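Local coordinates for putative uncharacterized protein lp_3323 (PDB 3DC7), which is of unknown function but belongs to the GDSL-like lipase/acylhydrolase family, so it probably hydrolyses esters or related acyl bonds, at residues 18-22 with 217-221; 37-42 with 203-209; 84-90 with 130-136. All coordinates share one frame; numbering follows the deposited sequence.

In the fold
All three contacts gather about helix 206-223. Contact 1 joins its C-terminal part to the segment leading into the parallel sheet, contact 2 joins its start to a loop, and contact 3 pairs two strands of the sheet that this helix packs on. Contacts 1 and 2 have centres 20 Å and nearest atoms about 8 Å apart. Contacts 1 and 3 touch, centres 12 Å apart: Lys-22 NZ makes a salt bridge to Asp-84 OD2 at 3.4 Å. Between contacts 2 and 3, Tyr-42 OH, hydrogen-bonded to Thr-32 OG1, packs on Phe-89 CD2 at 3.5 Å. His-203 in contact 2 belongs to a DxxH sequence that, as in other SGNH hydrolases, probably marks the active site.

Contact 1 (18-22 with 217-221); sequences HVSFK and QSFLD
Val-19 and Asp-221 meet through a backbone-to-carboxylate hydrogen bond, one of two that tie the extended segment 18-22 to the helix. Val-19 N donates to Asp-221 OD1 at 3.1 Å, nearly straight at 166°, while the carbonyl of the same residue takes a bond from Gln-217 NE2: Val-19 O lies 2.7 Å away, and the donor sits on a lone pair in the carbonyl plane. A third bond, inside the helix, braces the carboxylate: Gln-217 NE2 donates to Asp-221 OD1 at 3.1 Å, from the face opposite the one Val-19 N uses. A glutamine suits this place because one amide nitrogen can serve both acceptors, while its OE1 accepts from Trp-50 NE1. The bend in its chain (chi2 69°) turns the amide toward Val-19. Two donors thus grip OD1 and limit rotation of the carboxylate.

The other carboxylate oxygen faces His-18. The imidazole of His-18 stands almost perpendicular to the carboxylate, at 87°, with His-18 CE1 3.2 Å from Asp-221 OD2; the nearby ND1 is too badly angled to bond.

Apolar contacts lie beside this polar cluster. The side chains of Val-19 and Leu-220 cross at about a right angle, CG1 of the first 3.9 Å from CB of the second, and the ring edge of Phe-21 reaches Leu-220, CE2 to CD1, at 4.2 Å. Both aliphatic residues are buried, which keeps water from the neighbouring bonds.

Leu-220 also rests on Trp-50 of helix 42-50, Phe-21 stacks on Phe-85 of strand 85-89, and Ser-218 touches Ser-222 of the second subunit.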
loop_
_atom_site.group_PDB
_atom_site.type_symbol
_atom_site.label_atom_id
_atom_site.label_comp_id
_atom_site.label_asym_id
_atom_site.label_seq_id
_atom_site.Cartn_x
_atom_site.Cartn_y
_atom_site.Cartn_z
ATOM N N HIS A 18 20.986 -4.838 -3.499
ATOM C CA HIS A 18 20.046 -4.261 -4.516
ATOM C C HIS A 18 19.437 -5.330 -5.403
ATOM O O HIS A 18 20.092 -6.331 -5.729
ATOM C CB HIS A 18 20.738 -3.205 -5.371
ATOM C CG HIS A 18 20.495 -1.807 -4.900
ATOM N ND1 HIS A 18 19.578 -0.968 -5.501
ATOM C CD2 HIS A 18 21.028 -1.108 -3.868
ATOM C CE1 HIS A 18 19.565 0.193 -4.867
ATOM N NE2 HIS A 18 20.438 0.135 -3.873
ATOM N N VAL A 19 18.180 -5.123 -5.775
ATOM C CA VAL A 19 17.478 -6.093 -6.605
ATOM C C VAL A 19 17.913 -5.938 -8.061
ATOM O O VAL A 19 17.852 -4.836 -8.621
ATOM C CB VAL A 19 15.942 -5.992 -6.448
ATOM C CG1 VAL A 19 15.245 -7.069 -7.253
ATOM C CG2 VAL A 19 15.561 -6.147 -5.000
ATOM N N SER A 20 18.396 -7.041 -8.639
ATOM C CA SER A 20 18.694 -7.125 -10.071
ATOM C C SER A 20 18.335 -8.513 -10.596
ATOM O O SER A 20 18.233 -9.462 -9.821
ATOM C CB SER A 20 20.170 -6.798 -10.357
ATOM O OG SER A 20 21.036 -7.728 -9.727
ATOM N N PHE A 21 18.121 -8.618 -11.907
ATOM C CA PHE A 21 17.815 -9.897 -12.562
ATOM C C PHE A 21 18.650 -10.041 -13.834
ATOM O O PHE A 21 19.051 -9.040 -14.429
ATOM C CB PHE A 21 16.327 -9.983 -12.917
ATOM C CG PHE A 21 15.413 -9.758 -11.756
ATOM C CD1 PHE A 21 15.116 -10.798 -10.878
ATOM C CD2 PHE A 21 14.857 -8.502 -11.532
ATOM C CE1 PHE A 21 14.278 -10.593 -9.800
ATOM C CE2 PHE A 21 14.012 -8.284 -10.464
ATOM C CZ PHE A 21 13.717 -9.327 -9.592
ATOM N N LYS A 22 18.897 -11.277 -14.257
ATOM C CA LYS A 22 19.760 -11.523 -15.419
ATOM C C LYS A 22 18.983 -11.703 -16.721
ATOM O O LYS A 22 19.508 -11.420 -17.783
ATOM C CB LYS A 22 20.662 -12.740 -15.178
ATOM C CG LYS A 22 21.498 -12.653 -13.884
ATOM C CD LYS A 22 22.236 -13.978 -13.543
ATOM C CE LYS A 22 21.292 -15.194 -13.364
ATOM N NZ LYS A 22 20.078 -14.948 -12.516
ATOM N N GLN A 217 12.795 0.423 -9.495
ATOM C CA GLN A 217 13.886 -0.111 -8.666
ATOM C C GLN A 217 13.534 -0.044 -7.172
ATOM O O GLN A 217 13.713 -1.034 -6.454
ATOM C CB GLN A 217 15.220 0.577 -8.964
ATOM C CG GLN A 217 16.429 -0.081 -8.289
ATOM C CD GLN A 217 16.775 -1.460 -8.864
ATOM O OE1 GLN A 217 16.989 -1.609 -10.061
ATOM N NE2 GLN A 217 16.837 -2.459 -8.009
ATOM N N SER A 218 12.993 1.096 -6.725
ATOM C CA SER A 218 12.579 1.278 -5.330
ATOM C C SER A 218 11.592 0.203 -4.943
ATOM O O SER A 218 11.714 -0.395 -3.884
ATOM C CB SER A 218 11.906 2.632 -5.115
ATOM O OG SER A 218 12.834 3.677 -5.244
ATOM N N PHE A 219 10.612 -0.023 -5.815
ATOM C CA PHE A 219 9.556 -0.990 -5.562
ATOM C C PHE A 219 10.131 -2.406 -5.431
ATOM O O PHE A 219 9.759 -3.160 -4.534
ATOM C CB PHE A 219 8.482 -0.924 -6.661
ATOM C CG PHE A 219 7.254 -1.735 -6.347
ATOM C CD1 PHE A 219 6.230 -1.195 -5.586
ATOM C CD2 PHE A 219 7.139 -3.042 -6.787
ATOM C CE1 PHE A 219 5.110 -1.938 -5.277
ATOM C CE2 PHE A 219 6.013 -3.799 -6.478
ATOM C CZ PHE A 219 4.997 -3.240 -5.723
ATOM N N LEU A 220 11.048 -2.749 -6.321
ATOM C CA LEU A 220 11.677 -4.063 -6.310
ATOM C C LEU A 220 12.481 -4.282 -5.035
ATOM O O LEU A 220 12.404 -5.358 -4.429
ATOM C CB LEU A 220 12.562 -4.264 -7.546
ATOM C CG LEU A 220 11.843 -4.341 -8.892
ATOM C CD1 LEU A 220 12.865 -4.306 -10.009
ATOM C CD2 LEU A 220 10.999 -5.610 -9.008
ATOM N N ASP A 221 13.233 -3.258 -4.629
ATOM C CA ASP A 221 14.017 -3.282 -3.391
ATOM C C ASP A 221 13.158 -3.531 -2.149
ATOM O O ASP A 221 13.609 -4.177 -1.210
ATOM C CB ASP A 221 14.810 -1.976 -3.225
ATOM C CG ASP A 221 15.952 -1.838 -4.237
ATOM O OD1 ASP A 221 16.272 -2.820 -4.935
ATOM O OD2 ASP A 221 16.548 -0.739 -4.335
#

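Contact 2 (37-42 with 203-209); sequences LATVHY and HPNNAGH. With SO4 (sulfate ion), chain D.
His-209 fills the hollow of the loop 37-42. Its CB lies 3.3 Å from Val-40 O. With CG set anti to the carbonyl carbon (chi1 -79°), the ring points into the loop. ND1 then accepts a weak, bent bond from Tyr-42 N at 3.0 Å and also faces the edge of the Tyr-42 ring. On its other branch, CD2 rests on the methyl of Ala-38, 3.7 Å from CB; the small residue lets the two segments come close. Toward its tip, the face of the His-209 ring receives the edge of the His-41 ring in an offset edge-to-face pair, with centroids 4.8 Å apart and planes at 71°. With an alanine here, Tyr-42 N would probably lose its acceptor and the rings of His-41 and Tyr-42 would be left beside a gap.

Asn-206 holds the middle of the loop. Its OD1 accepts from Val-40 N at 3.2 Å, the donor standing above the carbonyl plane, while ND2 gives a weak bond to Thr-39 OG1. Asn-206 N binds O2 of a sulfate, probably from the crystallisation liquor, at 2.9 Å, and Asn-205 caps the helix through OD1, accepting from Gly-208 N at 2.8 Å.

His-203 touches Leu-37 and Ser-30, and its N is hydrogen-bonded to Asp-200 OD1. Ser-30 lies in a GDS sequence, and by family likeness Ser-30, Asp-200 and His-203 probably form the catalytic triad. Tyr-42 begins helix 42-50 and packs on Ile-212 and Leu-216, so the loop after strand 24-28 is clamped to helix 206-223.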
loop_
_atom_site.group_PDB
_atom_site.type_symbol
_atom_site.label_atom_id
_atom_site.label_comp_id
_atom_site.label_asym_id
_atom_site.label_seq_id
_atom_site.Cartn_x
_atom_site.Cartn_y
_atom_site.Cartn_z
ATOM N N LEU A 37 8.483 6.590 -29.121
ATOM C CA LEU A 37 8.726 8.036 -29.263
ATOM C C LEU A 37 9.838 8.544 -28.339
ATOM O O LEU A 37 10.448 9.582 -28.596
ATOM C CB LEU A 37 7.444 8.808 -28.960
ATOM C CG LEU A 37 6.360 8.762 -30.032
ATOM C CD1 LEU A 37 4.988 8.687 -29.374
ATOM C CD2 LEU A 37 6.494 9.958 -30.956
ATOM N N ALA A 38 10.061 7.819 -27.245
ATOM C CA ALA A 38 11.181 8.037 -26.355
ATOM C C ALA A 38 12.264 7.053 -26.763
ATOM O O ALA A 38 11.983 5.879 -27.004
ATOM C CB ALA A 38 10.763 7.793 -24.921
ATOM N N THR A 39 13.501 7.523 -26.846
ATOM C CA THR A 39 14.594 6.660 -27.279
ATOM C C THR A 39 15.138 5.762 -26.170
ATOM O O THR A 39 15.677 4.697 -26.463
ATOM C CB THR A 39 15.740 7.457 -27.946
ATOM O OG1 THR A 39 16.195 8.490 -27.064
ATOM C CG2 THR A 39 15.257 8.092 -29.263
ATOM N N VAL A 40 14.988 6.187 -24.909
ATOM C CA VAL A 40 15.531 5.452 -23.764
ATOM C C VAL A 40 14.435 5.110 -22.750
ATOM O O VAL A 40 13.974 5.975 -22.009
ATOM C CB VAL A 40 16.664 6.232 -23.056
ATOM C CG1 VAL A 40 17.300 5.368 -21.967
ATOM C CG2 VAL A 40 17.725 6.695 -24.064
ATOM N N HIS A 41 14.042 3.841 -22.726
ATOM C CA HIS A 41 12.912 3.378 -21.928
ATOM C C HIS A 41 13.343 2.961 -20.521
ATOM O O HIS A 41 14.521 2.771 -20.258
ATOM C CB HIS A 41 12.213 2.214 -22.631
ATOM C CG HIS A 41 11.497 2.605 -23.887
ATOM N ND1 HIS A 41 12.147 2.787 -25.089
ATOM C CD2 HIS A 41 10.186 2.836 -24.129
ATOM C CE1 HIS A 41 11.264 3.117 -26.014
ATOM N NE2 HIS A 41 10.068 3.159 -25.458
ATOM N N TYR A 42 12.383 2.812 -19.625
ATOM C CA TYR A 42 12.682 2.416 -18.249
ATOM C C TYR A 42 13.461 1.092 -18.205
ATOM O O TYR A 42 14.400 0.947 -17.419
ATOM C CB TYR A 42 11.399 2.327 -17.403
ATOM C CG TYR A 42 10.497 1.202 -17.830
ATOM C CD1 TYR A 42 10.595 -0.061 -17.237
ATOM C CD2 TYR A 42 9.583 1.381 -18.861
ATOM C CE1 TYR A 42 9.785 -1.124 -17.664
ATOM C CE2 TYR A 42 8.765 0.335 -19.292
ATOM C CZ TYR A 42 8.873 -0.913 -18.691
ATOM O OH TYR A 42 8.064 -1.936 -19.112
ATOM N N HIS A 203 2.341 9.199 -23.564
ATOM C CA HIS A 203 3.618 8.495 -23.543
ATOM C C HIS A 203 4.628 9.275 -22.727
ATOM O O HIS A 203 4.760 10.471 -22.912
ATOM C CB HIS A 203 4.168 8.302 -24.962
ATOM C CG HIS A 203 3.245 7.555 -25.867
ATOM N ND1 HIS A 203 3.068 6.192 -25.787
ATOM C CD2 HIS A 203 2.440 7.981 -26.866
ATOM C CE1 HIS A 203 2.186 5.812 -26.696
ATOM N NE2 HIS A 203 1.792 6.881 -27.366
ATOM N N PRO A 204 5.344 8.600 -21.814
ATOM C CA PRO A 204 6.446 9.275 -21.146
ATOM C C PRO A 204 7.540 9.618 -22.143
ATOM O O PRO A 204 7.760 8.870 -23.096
ATOM C CB PRO A 204 6.954 8.223 -20.150
ATOM C CG PRO A 204 5.854 7.276 -19.972
ATOM C CD PRO A 204 5.165 7.227 -21.314
ATOM N N ASN A 205 8.184 10.763 -21.958
ATOM C CA ASN A 205 9.401 11.057 -22.697
ATOM C C ASN A 205 10.607 10.423 -21.964
ATOM O O ASN A 205 10.420 9.613 -21.057
ATOM C CB ASN A 205 9.547 12.572 -22.888
ATOM C CG ASN A 205 9.692 13.312 -21.570
ATOM O OD1 ASN A 205 9.985 12.706 -20.539
ATOM N ND2 ASN A 205 9.480 14.625 -21.595
ATOM N N ASN A 206 11.830 10.786 -22.335
ATOM C CA ASN A 206 13.011 10.248 -21.655
ATOM C C ASN A 206 13.116 10.602 -20.176
ATOM O O ASN A 206 13.544 9.770 -19.371
ATOM C CB ASN A 206 14.303 10.662 -22.360
ATOM C CG ASN A 206 14.507 9.941 -23.676
ATOM O OD1 ASN A 206 13.743 9.051 -24.057
ATOM N ND2 ASN A 206 15.558 10.316 -24.372
ATOM N N ALA A 207 12.738 11.830 -19.823
ATOM C CA ALA A 207 12.716 12.245 -18.411
ATOM C C ALA A 207 11.695 11.436 -17.603
ATOM O O ALA A 207 11.934 11.082 -16.445
ATOM C CB ALA A 207 12.441 13.760 -18.291
ATOM N N GLY A 208 10.560 11.138 -18.230
ATOM C CA GLY A 208 9.489 10.357 -17.602
ATOM C C GLY A 208 9.933 8.931 -17.393
ATOM O O GLY A 208 9.639 8.325 -16.360
ATOM N N HIS A 209 10.667 8.404 -18.366
ATOM C CA HIS A 209 11.244 7.079 -18.260
ATOM C C HIS A 209 12.295 6.944 -17.166
ATOM O O HIS A 209 12.358 5.902 -16.524
ATOM C CB HIS A 209 11.776 6.593 -19.602
ATOM C CG HIS A 209 10.702 6.085 -20.510
ATOM N ND1 HIS A 209 10.232 4.792 -20.449
ATOM C CD2 HIS A 209 9.983 6.704 -21.477
ATOM C CE1 HIS A 209 9.285 4.626 -21.355
ATOM N NE2 HIS A 209 9.113 5.771 -21.992
HETATM S S SO4 D . 12.775 12.726 -25.438
HETATM O O1 SO4 D . 13.394 13.342 -24.266
HETATM O O2 SO4 D . 11.737 11.769 -25.055
HETATM O O3 SO4 D . 12.198 13.804 -26.245
HETATM O O4 SO4 D . 13.785 11.995 -26.207
HETATM O O HOH W 1 15.120 7.930 -20.173
#

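Contact 3 (84-90 with 130-136); sequences DFIAVFG and VPKLFIS
Phe-89 offers one ring face to Ile-135, whose CG2 sits over its centre, 3.8 Å from the centroid and 2° off the normal, in a CH-pi contact. A similar one, less certain because Phe-134 has two modelled conformers, sets Val-88 CB over the Phe-134 ring. The Phe-85 ring meets Leu-133 CD1 obliquely, 3.8 Å from CZ.

In this three-layered alpha/beta/alpha SGNH fold, strand 85-89 is the middle one of the parallel sheet and 132-136 its neighbour, joined by a crossover that includes helix 112-126. The axes of segments 85-89 and 132-136 lie 17° apart. Ile-86 N donates to Pro-131 O, Leu-133 N to Ile-86 O, Val-88 N to Leu-133 O and Ile-135 N to Val-88 O, the last at 2.6 Å.

Apolar residues suit these buried strands: small Ala-87 fits beside Leu-133 CD1, and beta-branched Val-88 and Ile-135 favour extended backbone. Ala-87, Phe-89, Leu-133 and Ile-135 share one face, where the last two pack on helix 206-223; Ile-86, Val-88, Lys-132 and Phe-134 share the other, where Phe-134 lies on helix 112-126.

Buried Lys-132 folds back, its tip bonded to Gln-124 OE1, Trp-127 O and, within segment 130-136, NZ to Val-130 O at 2.7 Å.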
loop_
_atom_site.group_PDB
_atom_site.type_symbol
_atom_site.label_atom_id
_atom_site.label_comp_id
_atom_site.label_asym_id
_atom_site.label_seq_id
_atom_site.Cartn_x
_atom_site.Cartn_y
_atom_site.Cartn_z
ATOM N N ASP A 84 13.751 -14.914 -15.710
ATOM C CA ASP A 84 13.939 -14.897 -14.252
ATOM C C ASP A 84 13.169 -13.772 -13.563
ATOM O O ASP A 84 13.170 -13.676 -12.329
ATOM C CB ASP A 84 15.430 -14.891 -13.860
ATOM C CG ASP A 84 16.084 -13.540 -14.031
ATOM O OD1 ASP A 84 15.522 -12.677 -14.733
ATOM O OD2 ASP A 84 17.182 -13.341 -13.469
ATOM N N PHE A 85 12.517 -12.935 -14.370
ATOM C CA PHE A 85 11.665 -11.846 -13.898
ATOM C C PHE A 85 10.661 -11.513 -14.991
ATOM O O PHE A 85 11.023 -11.425 -16.167
ATOM C CB PHE A 85 12.508 -10.608 -13.561
ATOM C CG PHE A 85 11.695 -9.387 -13.160
ATOM C CD1 PHE A 85 10.931 -9.384 -11.988
ATOM C CD2 PHE A 85 11.720 -8.233 -13.942
ATOM C CE1 PHE A 85 10.191 -8.251 -11.611
ATOM C CE2 PHE A 85 10.990 -7.107 -13.585
ATOM C CZ PHE A 85 10.224 -7.109 -12.404
ATOM N N ILE A 86 9.405 -11.339 -14.606
ATOM C CA ILE A 86 8.374 -10.932 -15.548
ATOM C C ILE A 86 7.652 -9.681 -15.071
ATOM O O ILE A 86 7.085 -9.649 -13.977
ATOM C CB ILE A 86 7.355 -12.069 -15.839
ATOM C CG1 ILE A 86 8.074 -13.264 -16.481
ATOM C CG2 ILE A 86 6.221 -11.559 -16.748
ATOM C CD1 ILE A 86 7.383 -14.615 -16.258
ATOM N N ALA A 87 7.680 -8.659 -15.911
ATOM C CA ALA A 87 6.960 -7.426 -15.670
ATOM C C ALA A 87 5.858 -7.237 -16.722
ATOM O O ALA A 87 6.083 -7.438 -17.926
ATOM C CB ALA A 87 7.917 -6.263 -15.689
ATOM N N VAL A 88 4.665 -6.874 -16.258
ATOM C CA VAL A 88 3.563 -6.526 -17.152
ATOM C C VAL A 88 3.169 -5.071 -16.956
ATOM O O VAL A 88 2.866 -4.639 -15.840
ATOM C CB VAL A 88 2.338 -7.442 -16.964
ATOM C CG1 VAL A 88 1.216 -7.055 -17.935
ATOM C CG2 VAL A 88 2.744 -8.907 -17.131
ATOM N N PHE A 89 3.186 -4.324 -18.051
ATOM C CA PHE A 89 2.928 -2.895 -18.013
ATOM C C PHE A 89 1.782 -2.576 -18.991
ATOM O O PHE A 89 2.001 -2.247 -20.157
ATOM C CB PHE A 89 4.230 -2.157 -18.350
ATOM C CG PHE A 89 4.226 -0.680 -18.024
ATOM C CD1 PHE A 89 3.040 0.040 -17.918
ATOM C CD2 PHE A 89 5.420 -0.008 -17.880
ATOM C CE1 PHE A 89 3.051 1.394 -17.654
ATOM C CE2 PHE A 89 5.447 1.361 -17.616
ATOM C CZ PHE A 89 4.265 2.060 -17.500
ATOM N N GLY A 90 0.550 -2.709 -18.515
ATOM C CA GLY A 90 -0.613 -2.562 -19.383
ATOM C C GLY A 90 -1.839 -1.968 -18.716
ATOM O O GLY A 90 -1.848 -1.742 -17.501
ATOM N N VAL A 130 8.821 -17.823 -10.666
ATOM C CA VAL A 130 9.425 -16.581 -11.182
ATOM C C VAL A 130 8.790 -15.352 -10.513
ATOM O O VAL A 130 7.567 -15.265 -10.454
ATOM C CB VAL A 130 9.296 -16.490 -12.729
ATOM C CG1 VAL A 130 9.672 -15.116 -13.242
ATOM C CG2 VAL A 130 10.155 -17.565 -13.398
ATOM N N PRO A 131 9.620 -14.423 -9.983
ATOM C CA PRO A 131 9.072 -13.182 -9.448
ATOM C C PRO A 131 8.425 -12.332 -10.543
ATOM O O PRO A 131 8.968 -12.211 -11.648
ATOM C CB PRO A 131 10.298 -12.469 -8.849
ATOM C CG PRO A 131 11.471 -13.088 -9.498
ATOM C CD PRO A 131 11.086 -14.496 -9.817
ATOM N N LYS A 132 7.260 -11.772 -10.233
ATOM C CA LYS A 132 6.496 -10.995 -11.204
ATOM C C LYS A 132 5.942 -9.746 -10.566
ATOM O O LYS A 132 5.595 -9.745 -9.391
ATOM C CB LYS A 132 5.290 -11.787 -11.722
ATOM C CG LYS A 132 5.579 -13.193 -12.103
ATOM C CD LYS A 132 4.305 -13.993 -12.201
ATOM C CE LYS A 132 4.658 -15.436 -12.432
ATOM N NZ LYS A 132 5.055 -16.058 -11.145
ATOM N N LEU A 133 5.831 -8.690 -11.357
ATOM C CA LEU A 133 5.031 -7.560 -10.936
ATOM C C LEU A 133 4.177 -6.971 -12.057
ATOM O O LEU A 133 4.508 -7.087 -13.245
ATOM C CB LEU A 133 5.868 -6.489 -10.212
ATOM C CG LEU A 133 6.983 -5.637 -10.817
ATOM C CD1 LEU A 133 6.793 -5.378 -12.269
ATOM C CD2 LEU A 133 7.027 -4.312 -10.100
ATOM N N PHE A 134 3.071 -6.351 -11.659
ATOM C CA PHE A 134 2.177 -5.639 -12.561
ATOM C C PHE A 134 2.361 -4.148 -12.384
ATOM O O PHE A 134 2.310 -3.643 -11.262
ATOM C CB PHE A 134 0.722 -6.016 -12.276
ATOM C CG PHE A 134 0.184 -7.070 -13.192
ATOM C CD1 PHE A 134 -0.890 -6.796 -14.024
ATOM C CD2 PHE A 134 0.769 -8.336 -13.240
ATOM C CE1 PHE A 134 -1.390 -7.767 -14.885
ATOM C CE2 PHE A 134 0.280 -9.312 -14.103
ATOM C CZ PHE A 134 -0.798 -9.026 -14.923
ATOM N N ILE A 135 2.590 -3.451 -13.493
ATOM C CA ILE A 135 2.771 -1.998 -13.475
ATOM C C ILE A 135 1.593 -1.351 -14.197
ATOM O O ILE A 135 1.323 -1.678 -15.348
ATOM C CB ILE A 135 4.106 -1.575 -14.141
ATOM C CG1 ILE A 135 5.293 -2.312 -13.495
ATOM C CG2 ILE A 135 4.288 -0.090 -14.016
ATOM C CD1 ILE A 135 6.527 -2.337 -14.356
ATOM N N SER A 136 0.881 -0.453 -13.522
ATOM C CA SER A 136 -0.179 0.314 -14.196
ATOM C C SER A 136 0.226 1.778 -14.395
ATOM O O SER A 136 0.954 2.345 -13.577
ATOM C CB SER A 136 -1.495 0.204 -13.441
ATOM O OG SER A 136 -1.379 0.748 -12.142
#